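Local atomic coordinates of alpha-L-arabinosidase (Xanthomonas axonopodis pv. citri, PDB entry 6D25), a protein that probably hydrolyses terminal alpha-L-arabinofuranosyl side groups of arabinoxylans, including those on doubly substituted xylose units, as a trimeric GH51 arabinofuranosidase. Residues 355-360 with 399-404; 87-92 with 393-398. All blocks are in the same frame, centred on the assembly; numbering follows the deposited sequence.

Interaction 1: 355-360 with 399-404; sequences NFDIFS and ALYKPY
Phe-356 and Ser-360, one helical turn apart, face Tyr-401 and Tyr-404, with the CA atoms of Phe-356 and Tyr-401 8.0 Å apart. Within the (beta/alpha)8 barrel of this glycosidase, the end of helix 346-361 meets the turn in which helix 393-400 gives way to a short 3-10 segment. Tyr-401, the first residue to leave helical geometry, has CG opposite its carbonyl carbon (chi1 -82°), which sends the ring across to Phe-356 and Asp-357. CB of Phe-356 sits over a face of it, 3.7 Å from CE2 of Tyr-401. The two rings lie obliquely, planes at 54°. A tyrosine suits this place because its ring face is apolar while its hydroxyl reaches a carboxylate. Tyr-401 OH donates to Asp-357 OD1 at 2.7 Å, coming from above the carboxylate plane. Ser-432 OG also bonds OD1, and His-430 ND1 bonds OD2, so several partners hold this buried acid and probably stabilise its negative charge. CD2 of Tyr-401 stands over the centre of the Tyr-404 ring, whose hydroxyl bonds Ser-432. At that ring's edge, nearest CE2, lies Ser-360 OG, satisfied by Asp-357 O. One water donates to both Tyr-401 OH and, at 2.7 Å, Asp-357 OD2.

Interaction 2: 87-92 with 393-398; sequences KAIAVP and PTYHVF
The ring of Tyr-395 carries Ile-89 on one face, where CG2 lies 28° off the ring normal in a CH-pi contact, and has ND1 of His-396 at its edge, in plane. The ring of Phe-398 has the carbonyl oxygen of Thr-394 at its edge and meets Phe-356 of helix 346-361 edge-to-face. Ile-89 touches the two aromatic residues with different branches. Its CG2 is offset toward the hydroxyl end of the tyrosine, 3.5 Å from CZ of Tyr-395. CG1 takes the crowded position between backbone N and carbonyl carbon (chi1 58°), and from there CD1 lies on the same side of the ring as CG2, beyond the CD2-CE2 rim, 3.9 Å from CE2 of Tyr-395. The same methyl comes within 4.1 Å of CB of Phe-398, touching the stem of that side chain while its ring leads off elsewhere. A beta-branched isoleucine fits here because one residue supplies both methyls, CG2 for the ring face and CD1 for the place where the CE2 side of Tyr-395 and CB of Phe-398 come together. Tyr-395 extends its ring to this spot with CG opposite the backbone N (chi1 175°). Its hydroxyl bonds Ala-85 O, which satisfies the polar end and ties it to helix 80-88, while the small CB of Ala-88 rests 3.7 Å from OH of Tyr-395. Ala-90 N bonds Lys-87 O, and the chain then leads into strand 93-96. In the barrel, this contact joins the chain at and just beyond helix 80-88 to the first turns of helix 393-400. Ile-89 and Phe-398 both also touch Gln-51 of strand 51-52, Val-397 leans on helix 346-361, and His-396 packs on Leu-473 of strand 468-473, in the beta-sandwich domain.

How the interactions relate
The two contacts have centres about 10 Å apart and use successive parts of one element: helix 393-400 gives its first turns to interaction 2 and its end, with the turn beyond, to interaction 1. Along the chain the segments alternate, 87-92, 355-360, 393-398 and then 399-404, so helix 393-400 packs against both an early part of the barrel, at helix 80-88, and a late one, helix 346-361. The contacts also touch directly: Lys-402 NZ probably bonds Ala-88 O at 3.1 Å, and CE2 of Phe-356 packs against CG1 of Val-397. From here the chain enters strand 407-421 of the beta-sandwich domain.

Interaction 1: 355-360 with 399-404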
loop_
_atom_site.group_PDB
_atom_site.type_symbol
_atom_site.label_atom_id
_atom_site.label_comp_id
_atom_site.label_asym_id
_atom_site.label_seq_id
_atom_site.Cartn_x
_atom_site.Cartn_y
_atom_site.Cartn_z
ATOM N N ASN A 355 -22.323 -12.390 28.681
ATOM C CA ASN A 355 -22.094 -11.638 27.468
ATOM C C ASN A 355 -23.390 -11.457 26.670
ATOM O O ASN A 355 -23.676 -10.336 26.207
ATOM C CB ASN A 355 -20.973 -12.226 26.630
ATOM C CG ASN A 355 -19.623 -11.776 27.128
ATOM O OD1 ASN A 355 -19.128 -10.718 26.716
ATOM N ND2 ASN A 355 -19.003 -12.571 28.016
ATOM N N PHE A 356 -24.182 -12.513 26.528
ATOM C CA PHE A 356 -25.498 -12.370 25.864
ATOM C C PHE A 356 -26.397 -11.350 26.586
ATOM O O PHE A 356 -27.042 -10.534 25.928
ATOM C CB PHE A 356 -26.209 -13.707 25.767
ATOM C CG PHE A 356 -25.503 -14.734 24.918
ATOM C CD1 PHE A 356 -24.750 -14.366 23.807
ATOM C CD2 PHE A 356 -25.688 -16.081 25.163
ATOM C CE1 PHE A 356 -24.192 -15.323 22.968
ATOM C CE2 PHE A 356 -25.124 -17.028 24.318
ATOM C CZ PHE A 356 -24.356 -16.645 23.253
ATOM N N ASP A 357 -26.388 -11.380 27.913
ATOM C CA ASP A 357 -27.151 -10.395 28.685
ATOM C C ASP A 357 -26.687 -8.989 28.289
ATOM O O ASP A 357 -27.501 -8.111 27.967
ATOM C CB ASP A 357 -26.997 -10.610 30.189
ATOM C CG ASP A 357 -27.615 -11.882 30.773
ATOM O OD1 ASP A 357 -28.436 -12.562 30.057
ATOM O OD2 ASP A 357 -27.258 -12.212 31.980
ATOM N N ILE A 358 -25.359 -8.797 28.282
ATOM C CA ILE A 358 -24.795 -7.472 28.031
ATOM C C ILE A 358 -25.109 -7.011 26.599
ATOM O O ILE A 358 -25.537 -5.875 26.358
ATOM C CB ILE A 358 -23.299 -7.478 28.347
ATOM C CG1 ILE A 358 -23.038 -7.547 29.854
ATOM C CG2 ILE A 358 -22.578 -6.281 27.702
ATOM C CD1 ILE A 358 -21.604 -7.955 30.179
ATOM N N PHE A 359 -24.892 -7.884 25.622
ATOM C CA PHE A 359 -25.158 -7.499 24.230
ATOM C C PHE A 359 -26.620 -7.084 24.073
ATOM O O PHE A 359 -26.920 -6.067 23.375
ATOM C CB PHE A 359 -24.889 -8.643 23.258
ATOM C CG PHE A 359 -23.494 -9.201 23.219
ATOM C CD1 PHE A 359 -22.402 -8.437 23.540
ATOM C CD2 PHE A 359 -23.271 -10.491 22.754
ATOM C CE1 PHE A 359 -21.110 -8.962 23.500
ATOM C CE2 PHE A 359 -21.995 -11.009 22.679
ATOM C CZ PHE A 359 -20.922 -10.255 23.071
ATOM N N SER A 360 -27.525 -7.849 24.697
ATOM C CA SER A 360 -28.949 -7.588 24.531
ATOM C C SER A 360 -29.345 -6.246 25.174
ATOM O O SER A 360 -30.354 -5.631 24.754
ATOM C CB SER A 360 -29.761 -8.749 25.060
ATOM O OG SER A 360 -29.889 -8.717 26.474
ATOM N N ALA A 399 -27.807 -22.625 22.842
ATOM C CA ALA A 399 -29.103 -23.302 22.710
ATOM C C ALA A 399 -30.154 -22.632 23.617
ATOM O O ALA A 399 -31.239 -22.332 23.166
ATOM C CB ALA A 399 -28.988 -24.774 23.039
ATOM N N LEU A 400 -29.824 -22.373 24.877
ATOM C CA LEU A 400 -30.805 -21.793 25.829
ATOM C C LEU A 400 -31.258 -20.413 25.349
ATOM O O LEU A 400 -32.393 -20.058 25.576
ATOM C CB LEU A 400 -30.210 -21.650 27.234
ATOM C CG LEU A 400 -30.117 -22.964 28.034
ATOM C CD1 LEU A 400 -29.435 -22.740 29.387
ATOM C CD2 LEU A 400 -31.456 -23.662 28.219
ATOM N N TYR A 401 -30.351 -19.637 24.760
ATOM C CA TYR A 401 -30.659 -18.279 24.364
ATOM C C TYR A 401 -31.204 -18.207 22.932
ATOM O O TYR A 401 -31.375 -17.111 22.404
ATOM C CB TYR A 401 -29.439 -17.365 24.512
ATOM C CG TYR A 401 -29.194 -16.835 25.894
ATOM C CD1 TYR A 401 -28.645 -17.619 26.900
ATOM C CD2 TYR A 401 -29.433 -15.511 26.198
ATOM C CE1 TYR A 401 -28.388 -17.127 28.170
ATOM C CE2 TYR A 401 -29.184 -14.994 27.458
ATOM C CZ TYR A 401 -28.634 -15.793 28.443
ATOM O OH TYR A 401 -28.344 -15.234 29.674
ATOM N N LYS A 402 -31.491 -19.319 22.288
ATOM C CA LYS A 402 -32.087 -19.281 20.937
ATOM C C LYS A 402 -33.320 -18.361 20.831
ATOM O O LYS A 402 -33.481 -17.708 19.819
ATOM C CB LYS A 402 -32.557 -20.658 20.486
ATOM C CG LYS A 402 -31.692 -21.287 19.444
ATOM C CD LYS A 402 -32.139 -22.703 19.097
ATOM C CE LYS A 402 -33.213 -22.699 18.048
ATOM N NZ LYS A 402 -33.296 -24.039 17.439
ATOM N N PRO A 403 -34.209 -18.338 21.844
ATOM C CA PRO A 403 -35.351 -17.438 21.746
ATOM C C PRO A 403 -34.986 -15.939 21.660
ATOM O O PRO A 403 -35.821 -15.148 21.245
ATOM C CB PRO A 403 -36.140 -17.706 23.034
ATOM C CG PRO A 403 -35.738 -19.126 23.439
ATOM C CD PRO A 403 -34.294 -19.199 23.023
ATOM N N TYR A 404 -33.759 -15.557 22.023
ATOM C CA TYR A 404 -33.287 -14.190 21.879
ATOM C C TYR A 404 -33.057 -13.807 20.406
ATOM O O TYR A 404 -32.960 -12.619 20.108
ATOM C CB TYR A 404 -31.997 -13.972 22.669
ATOM C CG TYR A 404 -32.167 -13.743 24.154
ATOM C CD1 TYR A 404 -32.989 -14.534 24.923
ATOM C CD2 TYR A 404 -31.491 -12.714 24.784
ATOM C CE1 TYR A 404 -33.165 -14.303 26.283
ATOM C CE2 TYR A 404 -31.635 -12.470 26.145
ATOM C CZ TYR A 404 -32.484 -13.262 26.898
ATOM O OH TYR A 404 -32.624 -13.034 28.240
HETATM O O HOH W 1 -28.176 -14.712 32.641
#

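Interaction 2: 87-92 with 393-398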
loop_
_atom_site.group_PDB
_atom_site.type_symbol
_atom_site.label_atom_id
_atom_site.label_comp_id
_atom_site.label_asym_id
_atom_site.label_seq_id
_atom_site.Cartn_x
_atom_site.Cartn_y
_atom_site.Cartn_z
ATOM N N LYS A 87 -26.792 -26.840 13.140
ATOM C CA LYS A 87 -28.164 -26.548 12.689
ATOM C C LYS A 87 -29.105 -26.435 13.898
ATOM O O LYS A 87 -30.002 -25.593 13.885
ATOM C CB LYS A 87 -28.671 -27.627 11.729
ATOM C CG LYS A 87 -28.055 -27.518 10.350
ATOM C CD LYS A 87 -28.541 -28.570 9.387
ATOM C CE LYS A 87 -29.925 -28.226 8.876
ATOM N NZ LYS A 87 -30.299 -29.157 7.799
ATOM N N ALA A 88 -28.905 -27.272 14.911
ATOM C CA ALA A 88 -29.845 -27.311 16.035
ATOM C C ALA A 88 -29.772 -26.011 16.857
ATOM O O ALA A 88 -30.737 -25.716 17.551
ATOM C CB ALA A 88 -29.582 -28.517 16.923
ATOM N N ILE A 89 -28.695 -25.237 16.789
ATOM C CA ILE A 89 -28.674 -23.941 17.522
ATOM C C ILE A 89 -28.905 -22.757 16.563
ATOM O O ILE A 89 -28.790 -21.585 16.996
ATOM C CB ILE A 89 -27.394 -23.775 18.360
ATOM C CG1 ILE A 89 -26.124 -23.862 17.534
ATOM C CG2 ILE A 89 -27.385 -24.751 19.506
ATOM C CD1 ILE A 89 -24.876 -23.353 18.246
ATOM N N ALA A 90 -29.258 -23.040 15.308
ATOM C CA ALA A 90 -29.602 -22.018 14.301
ATOM C C ALA A 90 -28.498 -20.941 14.206
ATOM O O ALA A 90 -28.719 -19.751 14.402
ATOM C CB ALA A 90 -30.969 -21.408 14.604
ATOM N N VAL A 91 -27.294 -21.371 13.893
ATOM C CA VAL A 91 -26.181 -20.454 13.699
ATOM C C VAL A 91 -26.606 -19.371 12.700
ATOM O O VAL A 91 -27.002 -19.688 11.598
ATOM C CB VAL A 91 -24.922 -21.196 13.237
ATOM C CG1 VAL A 91 -23.824 -20.208 12.890
ATOM C CG2 VAL A 91 -24.429 -22.206 14.264
ATOM N N PRO A 92 -26.438 -18.090 13.055
ATOM C CA PRO A 92 -26.914 -17.006 12.174
ATOM C C PRO A 92 -25.897 -16.573 11.104
ATOM O O PRO A 92 -26.261 -16.194 9.972
ATOM C CB PRO A 92 -27.159 -15.837 13.146
ATOM C CG PRO A 92 -26.110 -16.050 14.221
ATOM C CD PRO A 92 -26.074 -17.569 14.372
ATOM N N PRO A 393 -20.382 -26.875 27.444
ATOM C CA PRO A 393 -21.289 -26.050 28.207
ATOM C C PRO A 393 -21.675 -24.766 27.466
ATOM O O PRO A 393 -22.820 -24.332 27.551
ATOM C CB PRO A 393 -20.546 -25.755 29.520
ATOM C CG PRO A 393 -19.692 -26.956 29.680
ATOM C CD PRO A 393 -19.222 -27.256 28.262
ATOM N N THR A 394 -20.743 -24.187 26.728
ATOM C CA THR A 394 -20.998 -22.955 26.001
ATOM C C THR A 394 -22.042 -23.199 24.910
ATOM O O THR A 394 -22.926 -22.375 24.724
ATOM C CB THR A 394 -19.696 -22.392 25.410
ATOM O OG1 THR A 394 -18.814 -22.088 26.477
ATOM C CG2 THR A 394 -19.921 -21.163 24.551
ATOM N N TYR A 395 -21.955 -24.307 24.188
ATOM C CA TYR A 395 -22.966 -24.701 23.200
ATOM C C TYR A 395 -24.363 -24.632 23.797
ATOM O O TYR A 395 -25.304 -24.117 23.166
ATOM C CB TYR A 395 -22.697 -26.115 22.690
ATOM C CG TYR A 395 -23.729 -26.673 21.747
ATOM C CD1 TYR A 395 -24.858 -27.336 22.190
ATOM C CD2 TYR A 395 -23.573 -26.544 20.376
ATOM C CE1 TYR A 395 -25.810 -27.835 21.315
ATOM C CE2 TYR A 395 -24.499 -27.066 19.486
ATOM C CZ TYR A 395 -25.621 -27.728 19.952
ATOM O OH TYR A 395 -26.522 -28.235 19.044
ATOM N N HIS A 396 -24.500 -25.195 24.997
ATOM C CA HIS A 396 -25.805 -25.271 25.651
ATOM C C HIS A 396 -26.312 -23.870 25.981
ATOM O O HIS A 396 -27.528 -23.659 25.983
ATOM C CB HIS A 396 -25.735 -26.146 26.896
ATOM C CG HIS A 396 -25.422 -27.568 26.575
ATOM N ND1 HIS A 396 -26.133 -28.296 25.629
ATOM C CD2 HIS A 396 -24.476 -28.410 27.059
ATOM C CE1 HIS A 396 -25.675 -29.533 25.593
ATOM N NE2 HIS A 396 -24.622 -29.604 26.414
ATOM N N VAL A 397 -25.429 -22.912 26.237
ATOM C CA VAL A 397 -25.908 -21.545 26.479
ATOM C C VAL A 397 -26.423 -20.917 25.164
ATOM O O VAL A 397 -27.485 -20.257 25.160
ATOM C CB VAL A 397 -24.840 -20.673 27.145
ATOM C CG1 VAL A 397 -25.412 -19.289 27.453
ATOM C CG2 VAL A 397 -24.315 -21.301 28.424
ATOM N N PHE A 398 -25.734 -21.138 24.056
ATOM C CA PHE A 398 -26.268 -20.715 22.734
ATOM C C PHE A 398 -27.652 -21.335 22.504
ATOM O O PHE A 398 -28.564 -20.624 22.043
ATOM C CB PHE A 398 -25.306 -21.074 21.597
ATOM C CG PHE A 398 -24.172 -20.089 21.431
ATOM C CD1 PHE A 398 -23.145 -20.006 22.349
ATOM C CD2 PHE A 398 -24.156 -19.209 20.352
ATOM C CE1 PHE A 398 -22.122 -19.088 22.190
ATOM C CE2 PHE A 398 -23.134 -18.290 20.193
ATOM C CZ PHE A 398 -22.125 -18.228 21.098
#